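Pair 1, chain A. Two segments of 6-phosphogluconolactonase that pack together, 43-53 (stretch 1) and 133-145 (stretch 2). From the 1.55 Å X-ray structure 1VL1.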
# COMPACT_ATOMS: atom_id res chain seq x y z
N GLU A 43 -11.83 14.84 -11.23
CA GLU A 43 -13.01 14.86 -10.37
C GLU A 43 -12.80 15.62 -9.06
O GLU A 43 -13.75 16.20 -8.51
CB GLU A 43 -13.36 13.42 -9.99
CG GLU A 43 -13.78 12.53 -11.13
CD GLU A 43 -13.87 11.07 -10.70
OE1 GLU A 43 -13.52 10.75 -9.54
OE2 GLU A 43 -14.30 10.24 -11.52
N LYS A 44 -11.57 15.56 -8.53
CA LYS A 44 -11.26 16.00 -7.17
C LYS A 44 -10.00 16.82 -7.12
O LYS A 44 -9.02 16.50 -7.77
CB LYS A 44 -10.93 14.80 -6.31
CG LYS A 44 -12.01 13.80 -6.07
CD LYS A 44 -11.46 12.67 -5.19
CE LYS A 44 -11.35 13.14 -3.70
NZ LYS A 44 -10.26 12.59 -2.88
N ASP A 45 -9.99 17.81 -6.26
CA ASP A 45 -8.85 18.71 -6.11
C ASP A 45 -7.67 17.96 -5.52
O ASP A 45 -6.55 18.14 -5.98
CB ASP A 45 -9.29 19.88 -5.23
CG ASP A 45 -8.14 20.79 -4.76
OD1 ASP A 45 -7.11 20.93 -5.47
OD2 ASP A 45 -8.22 21.44 -3.68
N LYS A 46 -7.92 17.13 -4.51
CA LYS A 46 -6.85 16.37 -3.85
C LYS A 46 -7.18 14.90 -3.91
O LYS A 46 -8.34 14.51 -3.77
CB LYS A 46 -6.72 16.78 -2.39
CG LYS A 46 -6.65 18.28 -2.20
CD LYS A 46 -6.30 18.65 -0.75
CE LYS A 46 -7.49 18.42 0.20
NZ LYS A 46 -7.30 18.94 1.60
N ILE A 47 -6.17 14.08 -4.09
CA ILE A 47 -6.39 12.64 -4.02
C ILE A 47 -5.49 12.03 -2.95
O ILE A 47 -4.41 12.59 -2.64
CB ILE A 47 -6.25 11.95 -5.40
CG1 ILE A 47 -4.81 12.03 -5.95
CG2 ILE A 47 -7.21 12.58 -6.42
CD1 ILE A 47 -4.51 10.99 -7.04
N PHE A 48 -5.92 10.88 -2.42
CA PHE A 48 -5.25 10.25 -1.31
C PHE A 48 -4.92 8.82 -1.67
O PHE A 48 -5.84 8.04 -2.04
CB PHE A 48 -6.11 10.31 -0.04
CG PHE A 48 -6.46 11.70 0.31
CD1 PHE A 48 -7.56 12.30 -0.30
CD2 PHE A 48 -5.63 12.47 1.11
CE1 PHE A 48 -7.88 13.61 -0.07
CE2 PHE A 48 -5.95 13.83 1.35
CZ PHE A 48 -7.07 14.38 0.77
N VAL A 49 -3.63 8.54 -1.65
CA VAL A 49 -3.06 7.27 -2.13
C VAL A 49 -2.26 6.53 -1.05
O VAL A 49 -1.32 7.06 -0.50
CB VAL A 49 -2.20 7.49 -3.40
CG1 VAL A 49 -1.75 6.16 -3.97
CG2 VAL A 49 -2.94 8.36 -4.43
N VAL A 50 -2.63 5.26 -0.78
CA VAL A 50 -1.94 4.36 0.15
C VAL A 50 -0.92 3.54 -0.65
O VAL A 50 -1.25 3.05 -1.75
CB VAL A 50 -2.88 3.39 0.83
CG1 VAL A 50 -2.09 2.32 1.61
CG2 VAL A 50 -3.81 4.12 1.75
N LEU A 51 0.32 3.46 -0.15
CA LEU A 51 1.41 2.72 -0.80
C LEU A 51 1.99 1.64 0.11
O LEU A 51 2.41 1.95 1.23
CB LEU A 51 2.54 3.66 -1.14
CG LEU A 51 2.23 4.86 -2.00
CD1 LEU A 51 3.50 5.75 -2.18
CD2 LEU A 51 1.61 4.47 -3.33
N ALA A 52 2.09 0.41 -0.40
CA ALA A 52 2.87 -0.64 0.22
C ALA A 52 4.33 -0.48 -0.20
O ALA A 52 4.65 0.03 -1.29
CB ALA A 52 2.39 -1.98 -0.20
N GLY A 53 5.24 -0.98 0.62
CA GLY A 53 6.61 -1.16 0.18
C GLY A 53 6.78 -2.52 -0.50
O GLY A 53 5.81 -3.12 -1.00
N SER A 133 -7.07 13.24 10.00
CA SER A 133 -7.02 14.64 9.68
C SER A 133 -6.98 14.90 8.16
O SER A 133 -7.56 15.90 7.66
CB SER A 133 -5.76 15.22 10.33
OG SER A 133 -5.77 16.60 10.16
N ALA A 134 -6.33 14.02 7.44
CA ALA A 134 -6.16 14.20 5.98
C ALA A 134 -7.43 13.86 5.19
O ALA A 134 -7.83 14.61 4.30
CB ALA A 134 -5.01 13.37 5.49
N THR A 135 -8.05 12.75 5.53
CA THR A 135 -9.19 12.27 4.75
C THR A 135 -10.00 11.22 5.51
O THR A 135 -9.47 10.56 6.39
CB THR A 135 -8.61 11.61 3.43
OG1 THR A 135 -9.70 11.19 2.59
CG2 THR A 135 -7.81 10.33 3.71
N ASP A 136 -11.27 11.03 5.13
CA ASP A 136 -12.05 9.88 5.65
C ASP A 136 -12.10 8.69 4.68
O ASP A 136 -12.72 7.63 4.96
CB ASP A 136 -13.48 10.28 6.03
CG ASP A 136 -14.23 10.97 4.91
OD1 ASP A 136 -13.75 11.11 3.76
OD2 ASP A 136 -15.38 11.44 5.17
N GLN A 137 -11.42 8.85 3.54
CA GLN A 137 -11.51 7.91 2.44
C GLN A 137 -10.26 7.97 1.58
O GLN A 137 -9.93 9.03 1.09
CB GLN A 137 -12.73 8.26 1.56
CG GLN A 137 -13.05 7.29 0.47
CD GLN A 137 -14.38 7.59 -0.21
OE1 GLN A 137 -15.39 6.93 0.08
NE2 GLN A 137 -14.39 8.58 -1.11
N PHE A 138 -9.56 6.85 1.39
CA PHE A 138 -8.51 6.80 0.39
C PHE A 138 -9.13 6.61 -0.98
O PHE A 138 -10.18 5.93 -1.14
CB PHE A 138 -7.54 5.67 0.69
CG PHE A 138 -6.90 5.73 2.03
CD1 PHE A 138 -6.05 6.78 2.35
CD2 PHE A 138 -7.09 4.73 2.95
CE1 PHE A 138 -5.44 6.83 3.60
CE2 PHE A 138 -6.45 4.76 4.19
CZ PHE A 138 -5.65 5.82 4.53
N ASP A 139 -8.52 7.20 -1.97
CA ASP A 139 -8.94 7.04 -3.37
C ASP A 139 -8.34 5.77 -3.98
O ASP A 139 -9.01 5.04 -4.72
CB ASP A 139 -8.50 8.27 -4.19
CG ASP A 139 -9.23 9.49 -3.79
OD1 ASP A 139 -10.49 9.56 -3.93
OD2 ASP A 139 -8.63 10.46 -3.29
N LEU A 140 -7.11 5.47 -3.60
CA LEU A 140 -6.37 4.41 -4.23
C LEU A 140 -5.42 3.78 -3.26
O LEU A 140 -4.77 4.51 -2.53
CB LEU A 140 -5.62 5.03 -5.37
CG LEU A 140 -4.79 4.19 -6.31
CD1 LEU A 140 -5.64 3.11 -6.93
CD2 LEU A 140 -4.27 5.04 -7.42
N ALA A 141 -5.35 2.44 -3.23
CA ALA A 141 -4.38 1.75 -2.43
C ALA A 141 -3.59 0.86 -3.40
O ALA A 141 -4.17 0.13 -4.17
CB ALA A 141 -5.02 0.93 -1.35
N ILE A 142 -2.29 0.99 -3.38
CA ILE A 142 -1.36 0.19 -4.20
C ILE A 142 -0.62 -0.75 -3.26
O ILE A 142 0.29 -0.34 -2.47
CB ILE A 142 -0.38 1.08 -5.03
CG1 ILE A 142 -1.13 2.12 -5.85
CG2 ILE A 142 0.50 0.22 -5.94
CD1 ILE A 142 -0.29 3.19 -6.50
N LEU A 143 -1.01 -2.01 -3.32
CA LEU A 143 -0.59 -2.98 -2.34
C LEU A 143 0.13 -4.13 -2.96
O LEU A 143 -0.10 -4.44 -4.16
CB LEU A 143 -1.83 -3.51 -1.62
CG LEU A 143 -2.65 -2.46 -0.89
CD1 LEU A 143 -3.91 -3.12 -0.24
CD2 LEU A 143 -1.81 -1.72 0.15
N GLY A 144 1.06 -4.71 -2.21
CA GLY A 144 1.64 -6.03 -2.51
C GLY A 144 0.99 -7.14 -1.73
O GLY A 144 0.09 -6.91 -0.92
N MET A 145 1.42 -8.36 -1.98
CA MET A 145 1.01 -9.49 -1.16
C MET A 145 2.20 -10.40 -1.04
O MET A 145 2.89 -10.63 -2.00
CB MET A 145 -0.12 -10.25 -1.85
CG MET A 145 -0.53 -11.50 -1.13
SD MET A 145 -1.75 -12.52 -1.99
CE MET A 145 -0.67 -13.24 -3.18
O HOH W 1 -11.76 10.03 -1.63
O HOH W 2 -6.37 16.88 3.13

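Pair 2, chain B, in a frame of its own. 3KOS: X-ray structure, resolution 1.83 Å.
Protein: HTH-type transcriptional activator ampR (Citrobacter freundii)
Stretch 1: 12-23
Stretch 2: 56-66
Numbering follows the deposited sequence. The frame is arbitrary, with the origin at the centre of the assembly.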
# COMPACT_ATOMS: atom_id res chain seq x y z
N GLU B 12 -21.43 3.33 -19.89
CA GLU B 12 -20.40 4.27 -20.29
C GLU B 12 -19.18 3.99 -19.44
O GLU B 12 -19.29 3.89 -18.22
CB GLU B 12 -20.88 5.71 -20.09
CG GLU B 12 -22.19 6.00 -20.83
CD GLU B 12 -22.69 7.42 -20.62
OE1 GLU B 12 -22.09 8.15 -19.81
OE2 GLU B 12 -23.68 7.80 -21.28
N LYS B 13 -18.03 3.85 -20.07
CA LYS B 13 -16.81 3.49 -19.35
C LYS B 13 -16.22 4.69 -18.63
O LYS B 13 -16.23 5.80 -19.16
CB LYS B 13 -15.79 2.88 -20.30
CG LYS B 13 -14.56 2.33 -19.60
CD LYS B 13 -13.73 1.50 -20.56
CE LYS B 13 -12.45 1.03 -19.90
NZ LYS B 13 -11.61 0.26 -20.86
N LEU B 14 -15.72 4.46 -17.42
CA LEU B 14 -15.01 5.49 -16.67
C LEU B 14 -13.82 4.84 -15.97
O LEU B 14 -13.99 3.89 -15.22
CB LEU B 14 -15.93 6.14 -15.64
CG LEU B 14 -15.33 7.16 -14.66
CD1 LEU B 14 -14.71 8.32 -15.41
CD2 LEU B 14 -16.40 7.67 -13.71
N LYS B 15 -12.62 5.36 -16.24
CA LYS B 15 -11.41 4.75 -15.70
C LYS B 15 -10.74 5.71 -14.73
O LYS B 15 -10.38 6.84 -15.09
CB LYS B 15 -10.45 4.36 -16.83
CG LYS B 15 -9.46 3.29 -16.42
CD LYS B 15 -8.42 2.93 -17.49
CE LYS B 15 -7.45 1.89 -16.92
NZ LYS B 15 -6.27 1.62 -17.80
N ILE B 16 -10.60 5.28 -13.49
CA ILE B 16 -10.07 6.14 -12.45
C ILE B 16 -8.94 5.47 -11.68
O ILE B 16 -9.10 4.35 -11.21
CB ILE B 16 -11.17 6.57 -11.49
CG1 ILE B 16 -12.30 7.26 -12.27
CG2 ILE B 16 -10.61 7.51 -10.44
CD1 ILE B 16 -13.26 8.04 -11.40
N GLY B 17 -7.82 6.17 -11.55
CA GLY B 17 -6.69 5.70 -10.75
C GLY B 17 -6.68 6.44 -9.42
O GLY B 17 -6.54 7.66 -9.40
N VAL B 18 -6.79 5.70 -8.32
CA VAL B 18 -7.02 6.30 -7.01
C VAL B 18 -5.85 5.98 -6.07
O VAL B 18 -5.50 4.82 -5.91
CB VAL B 18 -8.32 5.74 -6.37
CG1 VAL B 18 -8.60 6.44 -5.03
CG2 VAL B 18 -9.51 5.93 -7.32
N VAL B 19 -5.27 6.99 -5.42
CA VAL B 19 -4.22 6.71 -4.44
C VAL B 19 -4.80 5.75 -3.39
O VAL B 19 -5.93 5.93 -2.92
CB VAL B 19 -3.64 8.01 -3.81
CG1 VAL B 19 -4.75 8.86 -3.14
CG2 VAL B 19 -2.53 7.68 -2.83
N GLY B 20 -4.04 4.71 -3.04
CA GLY B 20 -4.60 3.61 -2.27
C GLY B 20 -5.20 4.05 -0.95
O GLY B 20 -6.24 3.55 -0.51
N THR B 21 -4.52 5.00 -0.30
CA THR B 21 -4.96 5.49 0.99
C THR B 21 -6.39 6.04 0.91
O THR B 21 -7.22 5.79 1.79
CB THR B 21 -4.00 6.55 1.52
OG1 THR B 21 -2.70 5.95 1.70
CG2 THR B 21 -4.48 7.10 2.86
N PHE B 22 -6.66 6.80 -0.14
CA PHE B 22 -8.01 7.34 -0.35
C PHE B 22 -9.02 6.26 -0.72
O PHE B 22 -10.18 6.34 -0.31
CB PHE B 22 -7.99 8.41 -1.43
CG PHE B 22 -9.29 9.17 -1.59
CD1 PHE B 22 -10.24 8.75 -2.49
CD2 PHE B 22 -9.54 10.31 -0.84
CE1 PHE B 22 -11.43 9.45 -2.65
CE2 PHE B 22 -10.73 11.02 -0.99
CZ PHE B 22 -11.67 10.58 -1.90
N ALA B 23 -8.61 5.28 -1.52
CA ALA B 23 -9.51 4.20 -1.89
C ALA B 23 -9.99 3.46 -0.65
O ALA B 23 -11.19 3.22 -0.47
CB ALA B 23 -8.79 3.23 -2.86
N ALA B 56 -0.04 7.56 -19.49
CA ALA B 56 0.52 6.22 -19.65
C ALA B 56 -0.48 5.14 -19.28
O ALA B 56 -0.54 4.10 -19.93
CB ALA B 56 1.80 6.08 -18.83
N GLU B 57 -1.27 5.38 -18.24
CA GLU B 57 -2.23 4.38 -17.79
C GLU B 57 -3.59 4.52 -18.45
O GLU B 57 -4.49 3.73 -18.20
CB GLU B 57 -2.38 4.41 -16.27
CG GLU B 57 -1.13 3.96 -15.53
CD GLU B 57 -1.38 3.68 -14.05
OE1 GLU B 57 -2.56 3.60 -13.63
OE2 GLU B 57 -0.38 3.54 -13.31
N GLY B 58 -3.74 5.53 -19.32
CA GLY B 58 -5.00 5.76 -19.99
C GLY B 58 -6.14 6.04 -19.03
O GLY B 58 -7.28 5.61 -19.24
N LEU B 59 -5.85 6.80 -17.98
CA LEU B 59 -6.86 7.16 -17.00
C LEU B 59 -7.74 8.31 -17.47
O LEU B 59 -7.28 9.20 -18.18
CB LEU B 59 -6.21 7.55 -15.68
CG LEU B 59 -5.30 6.51 -15.02
CD1 LEU B 59 -4.69 7.10 -13.76
CD2 LEU B 59 -6.07 5.23 -14.72
N ASP B 60 -9.00 8.30 -17.04
CA ASP B 60 -9.86 9.48 -17.21
C ASP B 60 -9.57 10.49 -16.09
O ASP B 60 -9.28 11.66 -16.36
CB ASP B 60 -11.33 9.07 -17.21
CG ASP B 60 -11.69 8.24 -18.42
OD1 ASP B 60 -11.31 8.65 -19.54
OD2 ASP B 60 -12.32 7.18 -18.26
N TYR B 61 -9.65 10.01 -14.85
CA TYR B 61 -9.38 10.81 -13.67
C TYR B 61 -8.30 10.16 -12.81
O TYR B 61 -8.14 8.94 -12.81
CB TYR B 61 -10.62 10.89 -12.79
CG TYR B 61 -11.63 11.96 -13.16
CD1 TYR B 61 -11.22 13.25 -13.49
CD2 TYR B 61 -12.99 11.69 -13.11
CE1 TYR B 61 -12.16 14.24 -13.79
CE2 TYR B 61 -13.92 12.67 -13.42
CZ TYR B 61 -13.50 13.94 -13.76
OH TYR B 61 -14.45 14.89 -14.05
N THR B 62 -7.59 10.99 -12.06
CA THR B 62 -6.64 10.53 -11.04
C THR B 62 -7.06 11.13 -9.70
O THR B 62 -7.27 12.33 -9.58
CB THR B 62 -5.23 11.04 -11.36
OG1 THR B 62 -4.85 10.60 -12.66
CG2 THR B 62 -4.23 10.52 -10.33
N ILE B 63 -7.21 10.29 -8.68
CA ILE B 63 -7.43 10.83 -7.35
C ILE B 63 -6.10 10.74 -6.63
O ILE B 63 -5.48 9.69 -6.63
CB ILE B 63 -8.54 10.10 -6.61
CG1 ILE B 63 -9.89 10.39 -7.30
CG2 ILE B 63 -8.56 10.56 -5.15
CD1 ILE B 63 -11.08 9.63 -6.71
N ARG B 64 -5.65 11.85 -6.06
CA ARG B 64 -4.30 11.95 -5.56
C ARG B 64 -4.19 12.89 -4.37
O ARG B 64 -5.09 13.69 -4.10
CB ARG B 64 -3.38 12.46 -6.68
CG ARG B 64 -3.68 13.89 -7.09
CD ARG B 64 -3.36 14.11 -8.57
NE ARG B 64 -2.00 13.70 -8.89
CZ ARG B 64 -1.50 13.70 -10.12
NH1 ARG B 64 -0.24 13.30 -10.33
NH2 ARG B 64 -2.25 14.09 -11.14
N TYR B 65 -3.06 12.80 -3.67
CA TYR B 65 -2.76 13.67 -2.55
C TYR B 65 -1.80 14.75 -3.03
O TYR B 65 -0.81 14.45 -3.69
CB TYR B 65 -2.07 12.86 -1.45
CG TYR B 65 -1.56 13.65 -0.26
CD1 TYR B 65 -0.27 14.17 -0.25
CD2 TYR B 65 -2.35 13.84 0.87
CE1 TYR B 65 0.22 14.88 0.84
CE2 TYR B 65 -1.86 14.55 1.98
CZ TYR B 65 -0.57 15.05 1.95
OH TYR B 65 -0.07 15.75 3.02
N GLY B 66 -2.09 16.00 -2.69
CA GLY B 66 -1.20 17.08 -3.07
C GLY B 66 -1.76 18.47 -2.82
O GLY B 66 -2.68 18.64 -2.02
O HOH W 3 -15.31 8.52 -19.18

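Two parallel β-strand pairs with one backbone arrangement; the N, CA and C atoms of 14 central residues superpose with an RMSD of 0.6 Å. In pair 1, strand 47-51 runs beside the strand that begins at Leu A140, at 17°; in pair 2, strands 12-19 and 61-66 lie at 8°. The hydrogen-bond ladder is the same. Val A50 N donates to Leu A140 O (2.9 Å), Ile A142 N to Val A50 O (2.8 Å) and Ala A52 N to Ile A142 O (2.8 Å); the matching bonds are Gly B17 N to Tyr B61 O (3.1 Å), Ile B63 N to Gly B17 O (2.8 Å) and Val B19 N to Ile B63 O (3.0 Å).

An aspartate, Asp A139 or Asp B60, starts both ladders, and the two side-chain centres fall 0.2 Å apart. Its carboxylate accepts from the neighbouring backbone (Phe A48 N to Asp A139 OD2, 2.9 Å; Lys B15 N to Asp B60 OD2, 2.7 Å), while its own amide donates to the carbonyl of that same neighbour (Asp A139 N to Phe A48 O and Asp B60 N to Lys B15 O, both 2.8 Å). Lys A44 NZ forms a salt bridge with Asp A139 OD2 (2.7 Å), and the Asp B60 carboxylate oxygens are also hydrogen-bonded elsewhere in the structure.

Phe A48 and Lys B15 match in backbone but not in chemistry. The Phe A48 ring takes Thr A135 CB over one face, 3.7 Å from its centroid, whereas extended Lys B15 reaches back to the backbone ahead of the strand, NZ donating to Glu B57 O (2.8 Å).

At the next inward position on this side, Val A50 lays CG2 over the face of the Phe A138 ring, 3.3 Å from its centroid. Its counterpart Gly B17 has no side chain, and Leu B59, matching Phe A138, fills the space: an ideal CB on Gly B17 would lie 2.7 Å from Leu B59 CD1, a clash. Ala A141 and Thr B62 share this face.

The other face is aliphatic in the first strand of both pairs. Val A49 and Ile B16 have side-chain centres 0.4 Å apart; Val A49 CG1 approaches Leu A140 CB (4.3 Å), and Ile B16 CG1 approaches Tyr B61 CB (4.0 Å). Farther along, Ile A142 CD1 meets Leu A51 CD2 (3.9 Å), while Ile B63 CB meets Val B18 CG1 (4.0 Å). Ile B63 also puts CG2 3.6 Å from Phe B22 CD1, over the ring face. Ala A52 and Val B19 both point toward the partner stretch: Ala A52 CB lies 3.8 Å from Leu A143 CA, and Val B19 CG1 4.0 Å from Arg B64 CA.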